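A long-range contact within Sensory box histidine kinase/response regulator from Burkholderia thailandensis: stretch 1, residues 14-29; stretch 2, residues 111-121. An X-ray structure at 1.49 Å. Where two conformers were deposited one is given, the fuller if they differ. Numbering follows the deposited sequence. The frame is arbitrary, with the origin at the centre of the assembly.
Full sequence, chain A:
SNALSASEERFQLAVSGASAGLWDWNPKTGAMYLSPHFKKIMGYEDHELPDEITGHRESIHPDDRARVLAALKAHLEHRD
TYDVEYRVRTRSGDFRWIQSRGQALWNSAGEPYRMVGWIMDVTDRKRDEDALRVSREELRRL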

# COMPACT_ATOMS: atom_id res chain seq x y z
N ALA A 14 -10.26 13.08 -5.74
CA ALA A 14 -10.08 11.70 -6.13
C ALA A 14 -9.68 10.82 -4.96
O ALA A 14 -10.45 9.94 -4.56
N VAL A 15 -8.49 11.04 -4.40
CA VAL A 15 -7.99 10.15 -3.36
C VAL A 15 -8.96 10.10 -2.19
O VAL A 15 -9.04 9.08 -1.50
N SER A 16 -9.73 11.17 -2.00
CA SER A 16 -10.67 11.28 -0.87
C SER A 16 -11.93 10.42 -0.99
O SER A 16 -12.15 9.54 -0.15
N GLY A 17 -12.73 10.66 -2.03
CA GLY A 17 -14.01 9.99 -2.24
C GLY A 17 -13.99 8.50 -2.53
O GLY A 17 -15.05 7.85 -2.49
N ALA A 18 -12.80 7.95 -2.83
CA ALA A 18 -12.60 6.51 -2.99
C ALA A 18 -12.39 5.81 -1.65
O ALA A 18 -12.34 4.59 -1.58
N SER A 19 -12.25 6.61 -0.60
CA SER A 19 -11.88 6.11 0.72
C SER A 19 -10.44 5.64 0.64
O SER A 19 -10.09 4.57 1.11
N ALA A 20 -9.60 6.46 0.04
CA ALA A 20 -8.19 6.13 -0.09
C ALA A 20 -7.36 6.88 0.94
O ALA A 20 -7.79 7.92 1.44
N GLY A 21 -6.19 6.34 1.28
CA GLY A 21 -5.22 7.04 2.10
C GLY A 21 -4.01 7.50 1.31
O GLY A 21 -3.38 6.74 0.58
N LEU A 22 -3.68 8.77 1.46
CA LEU A 22 -2.55 9.36 0.74
C LEU A 22 -1.26 9.14 1.52
O LEU A 22 -1.25 9.20 2.74
N TRP A 23 -0.17 8.87 0.80
CA TRP A 23 1.14 8.77 1.43
C TRP A 23 2.24 9.53 0.64
O TRP A 23 2.17 9.65 -0.58
N ASP A 24 3.21 10.08 1.35
CA ASP A 24 4.29 10.87 0.73
C ASP A 24 5.60 10.48 1.39
O ASP A 24 5.82 10.79 2.56
N TRP A 25 6.48 9.83 0.64
CA TRP A 25 7.60 9.11 1.22
C TRP A 25 8.98 9.59 0.73
O TRP A 25 9.19 9.79 -0.46
N ASN A 26 9.90 9.76 1.67
CA ASN A 26 11.26 10.16 1.36
C ASN A 26 12.13 8.93 1.36
O ASN A 26 12.28 8.28 2.39
N PRO A 27 12.68 8.59 0.20
CA PRO A 27 13.43 7.34 0.02
C PRO A 27 14.74 7.28 0.81
O PRO A 27 15.13 6.19 1.22
N LYS A 28 15.42 8.39 1.01
CA LYS A 28 16.70 8.32 1.70
C LYS A 28 16.48 8.19 3.22
O LYS A 28 17.11 7.36 3.88
N THR A 29 15.54 8.97 3.75
CA THR A 29 15.31 9.05 5.19
C THR A 29 14.34 7.99 5.74
O THR A 29 14.42 7.63 6.93
N GLU A 111 18.58 9.20 -8.76
CA GLU A 111 18.30 8.84 -7.37
C GLU A 111 16.92 9.32 -6.99
O GLU A 111 16.55 10.44 -7.35
N PRO A 112 16.16 8.51 -6.23
CA PRO A 112 14.85 8.96 -5.76
C PRO A 112 14.98 9.97 -4.60
O PRO A 112 15.76 9.74 -3.68
N TYR A 113 14.24 11.08 -4.67
CA TYR A 113 14.17 11.98 -3.53
C TYR A 113 12.77 12.06 -2.96
O TYR A 113 12.59 12.55 -1.86
N ARG A 114 11.78 11.56 -3.69
CA ARG A 114 10.40 11.62 -3.22
C ARG A 114 9.62 10.51 -3.88
O ARG A 114 10.03 10.01 -4.90
N MSE A 115 8.50 10.12 -3.28
CA MSE A 115 7.54 9.19 -3.90
C MSE A 115 6.13 9.41 -3.29
O MSE A 115 5.96 9.43 -2.07
N VAL A 116 5.13 9.59 -4.14
CA VAL A 116 3.79 9.89 -3.66
C VAL A 116 2.79 8.87 -4.16
O VAL A 116 2.86 8.44 -5.31
N GLY A 117 1.85 8.48 -3.31
CA GLY A 117 0.87 7.50 -3.71
C GLY A 117 -0.27 7.36 -2.74
O GLY A 117 -0.49 8.19 -1.87
N TRP A 118 -1.02 6.29 -2.91
CA TRP A 118 -2.17 6.05 -2.08
C TRP A 118 -2.30 4.58 -1.70
O TRP A 118 -1.59 3.72 -2.22
N ILE A 119 -3.20 4.30 -0.77
CA ILE A 119 -3.58 2.94 -0.49
C ILE A 119 -5.11 2.87 -0.48
O ILE A 119 -5.78 3.84 -0.14
N MSE A 120 -5.65 1.72 -0.86
CA MSE A 120 -7.08 1.44 -0.70
C MSE A 120 -7.23 0.09 -0.04
O MSE A 120 -6.42 -0.81 -0.29
N ASP A 121 -8.25 -0.05 0.81
CA ASP A 121 -8.53 -1.34 1.43
C ASP A 121 -9.32 -2.19 0.47
O ASP A 121 -10.46 -1.86 0.18

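Strands 21-25 and 112-121 pair antiparallel, and the indole of Trp 23 forms the apolar centre of their contact. Trp 23 (chi1 p, 57°) leaves the sheet on the face shared with Trp 25, Met 115 and Ile 119, then folds back across the neighbouring strand. Its ring lies over Gly 117, whose CA sits 4.0 Å from the centroid of the Trp 23 five-membered ring in a CH-pi contact. An ideal CB on Gly 117 would come 2.7 Å from Trp 23 CZ2, a clash. Ile 119 (p, t) packs against the pyrrole side, CG2 lying 3.8 Å from Trp 23 CD1. At the other end, the selenomethionine Met 115, extended with all three chi angles t, places SE 3.9 Å from Trp 23 CH2, at the ring edge. Trp 25 (chi1 t) flanks the same side chain, its CE3 3.9 Å from Met 115 CB. Trp 23 NE1 gives a weak hydrogen bond to Trp 118 O at 3.0 Å.

The opposite face carries Leu 22, Asp 24, Val 116 and Trp 118. Leu 22 CD1 meets Val 116 CG1 at 4.0 Å. Near one end, Ala 20 CB lies 3.8 Å from Met 120 CG and Ala 18 CB 3.9 Å from Met 120 SE; near the other, Pro 27 CG packs 3.6 Å from Pro 112 CB.

At the polar edge, extended Arg 114 (chi1 to chi3 t) bridges to Asp 24 (t): NH2 of Arg 114 lies 3.1 Å from Asp 24 OD2, a salt bridge supplemented by a weak bond from Arg 114 NE to Asp 24 OD1, 3.3 Å. Water 2 donates to Tyr 113 O (3.1 Å) and weakly accepts from Asn 26 ND2 (3.0 Å); water 1 links Ser 19 O (2.7 Å) to Asp 121 N (2.8 Å).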

# COMPACT_ATOMS: atom_id res chain seq x y z
CB ALA A 14 -9.04 11.60 -7.24
CB VAL A 15 -6.54 10.46 -2.93
CG1 VAL A 15 -6.34 10.18 -1.47
CG2 VAL A 15 -5.59 9.61 -3.72
CB SER A 16 -11.05 12.74 -0.60
OG SER A 16 -12.15 13.17 -1.40
CB ALA A 18 -11.42 6.25 -3.87
CB SER A 19 -12.79 4.97 1.17
OG SER A 19 -14.15 5.32 1.01
CB ALA A 20 -7.70 6.42 -1.50
CB LEU A 22 -2.82 10.86 0.51
CG LEU A 22 -1.68 11.87 0.36
CD1 LEU A 22 -1.24 12.01 -1.09
CD2 LEU A 22 -2.14 13.22 0.89
CB TRP A 23 1.53 7.31 1.73
CG TRP A 23 1.52 6.33 0.56
CD1 TRP A 23 0.51 5.50 0.19
CD2 TRP A 23 2.61 6.06 -0.34
NE1 TRP A 23 0.89 4.75 -0.89
CE2 TRP A 23 2.17 5.07 -1.24
CE3 TRP A 23 3.92 6.57 -0.47
CZ2 TRP A 23 2.98 4.58 -2.25
CZ3 TRP A 23 4.72 6.08 -1.47
CH2 TRP A 23 4.25 5.09 -2.35
CB ASP A 24 4.02 12.36 0.90
CG ASP A 24 5.13 13.26 0.32
OD1 ASP A 24 6.16 12.78 -0.17
OD2 ASP A 24 4.96 14.50 0.36
CB TRP A 25 7.40 7.64 0.91
CG TRP A 25 8.43 6.71 1.42
CD1 TRP A 25 8.71 6.42 2.72
CD2 TRP A 25 9.27 5.89 0.62
NE1 TRP A 25 9.69 5.47 2.78
CE2 TRP A 25 10.06 5.13 1.49
CE3 TRP A 25 9.46 5.74 -0.76
CZ2 TRP A 25 11.02 4.23 1.04
CZ3 TRP A 25 10.40 4.85 -1.22
CH2 TRP A 25 11.17 4.10 -0.32
CB ASN A 26 11.79 11.20 2.36
CG ASN A 26 13.17 11.72 1.98
OD1 ASN A 26 14.14 10.97 1.94
ND2 ASN A 26 13.26 13.01 1.71
CB PRO A 27 13.68 7.28 -1.49
CG PRO A 27 12.56 8.10 -2.09
CD PRO A 27 12.37 9.22 -1.10
CB LYS A 28 17.59 9.51 1.32
CG LYS A 28 16.86 10.82 1.22
CD LYS A 28 17.78 11.96 0.79
CE LYS A 28 17.94 12.01 -0.73
NZ LYS A 28 18.34 13.34 -1.23
CB THR A 29 14.82 10.46 5.57
OG1 THR A 29 13.53 10.67 4.99
CG2 THR A 29 15.79 11.53 5.07
CB GLU A 111 19.27 9.54 -6.43
CG GLU A 111 20.74 9.15 -6.53
CD GLU A 111 21.58 9.94 -5.50
OE1 GLU A 111 22.81 10.10 -5.73
OE2 GLU A 111 21.01 10.39 -4.47
CB PRO A 112 14.17 7.66 -5.27
CG PRO A 112 15.00 6.55 -5.76
CD PRO A 112 16.38 7.08 -5.94
CB TYR A 113 14.63 13.40 -3.89
CG TYR A 113 13.83 14.08 -4.99
CD1 TYR A 113 12.68 14.82 -4.70
CD2 TYR A 113 14.24 14.02 -6.31
CE1 TYR A 113 11.98 15.45 -5.71
CE2 TYR A 113 13.55 14.64 -7.30
CZ TYR A 113 12.43 15.35 -7.00
OH TYR A 113 11.76 15.95 -8.04
CB ARG A 114 9.77 12.98 -3.55
CG ARG A 114 8.42 13.26 -2.91
CD ARG A 114 7.90 14.61 -3.32
NE ARG A 114 6.66 14.94 -2.64
CZ ARG A 114 6.00 16.08 -2.79
NH1 ARG A 114 6.48 17.02 -3.61
NH2 ARG A 114 4.88 16.30 -2.13
CB MSE A 115 8.01 7.74 -3.75
CG MSE A 115 7.22 6.74 -4.57
SE MSE A 115 7.68 4.88 -4.16
CE MSE A 115 6.50 3.96 -5.41
CB VAL A 116 3.31 11.27 -4.11
CG1 VAL A 116 1.98 11.59 -3.45
CG2 VAL A 116 4.35 12.32 -3.76
CB TRP A 118 -3.44 6.52 -2.80
CG TRP A 118 -3.60 6.06 -4.26
CD1 TRP A 118 -3.34 6.81 -5.38
CD2 TRP A 118 -4.10 4.80 -4.74
NE1 TRP A 118 -3.63 6.10 -6.51
CE2 TRP A 118 -4.09 4.86 -6.15
CE3 TRP A 118 -4.54 3.62 -4.12
CZ2 TRP A 118 -4.50 3.79 -6.95
CZ3 TRP A 118 -4.94 2.55 -4.91
CH2 TRP A 118 -4.92 2.65 -6.31
CB ILE A 119 -2.99 2.42 0.84
CG1 ILE A 119 -3.46 3.27 2.03
CG2 ILE A 119 -1.47 2.36 0.76
CD1 ILE A 119 -3.16 2.65 3.39
CB MSE A 120 -7.80 1.46 -2.05
CG MSE A 120 -8.10 2.84 -2.55
SE MSE A 120 -9.45 2.87 -3.95
CE MSE A 120 -8.41 2.25 -5.44
CB ASP A 121 -9.31 -1.21 2.74
CG ASP A 121 -9.35 -2.52 3.52
OD1 ASP A 121 -9.79 -3.54 2.96
OD2 ASP A 121 -8.90 -2.55 4.68
O HOH W 1 -10.34 1.84 1.00
O HOH W 2 10.57 13.29 0.33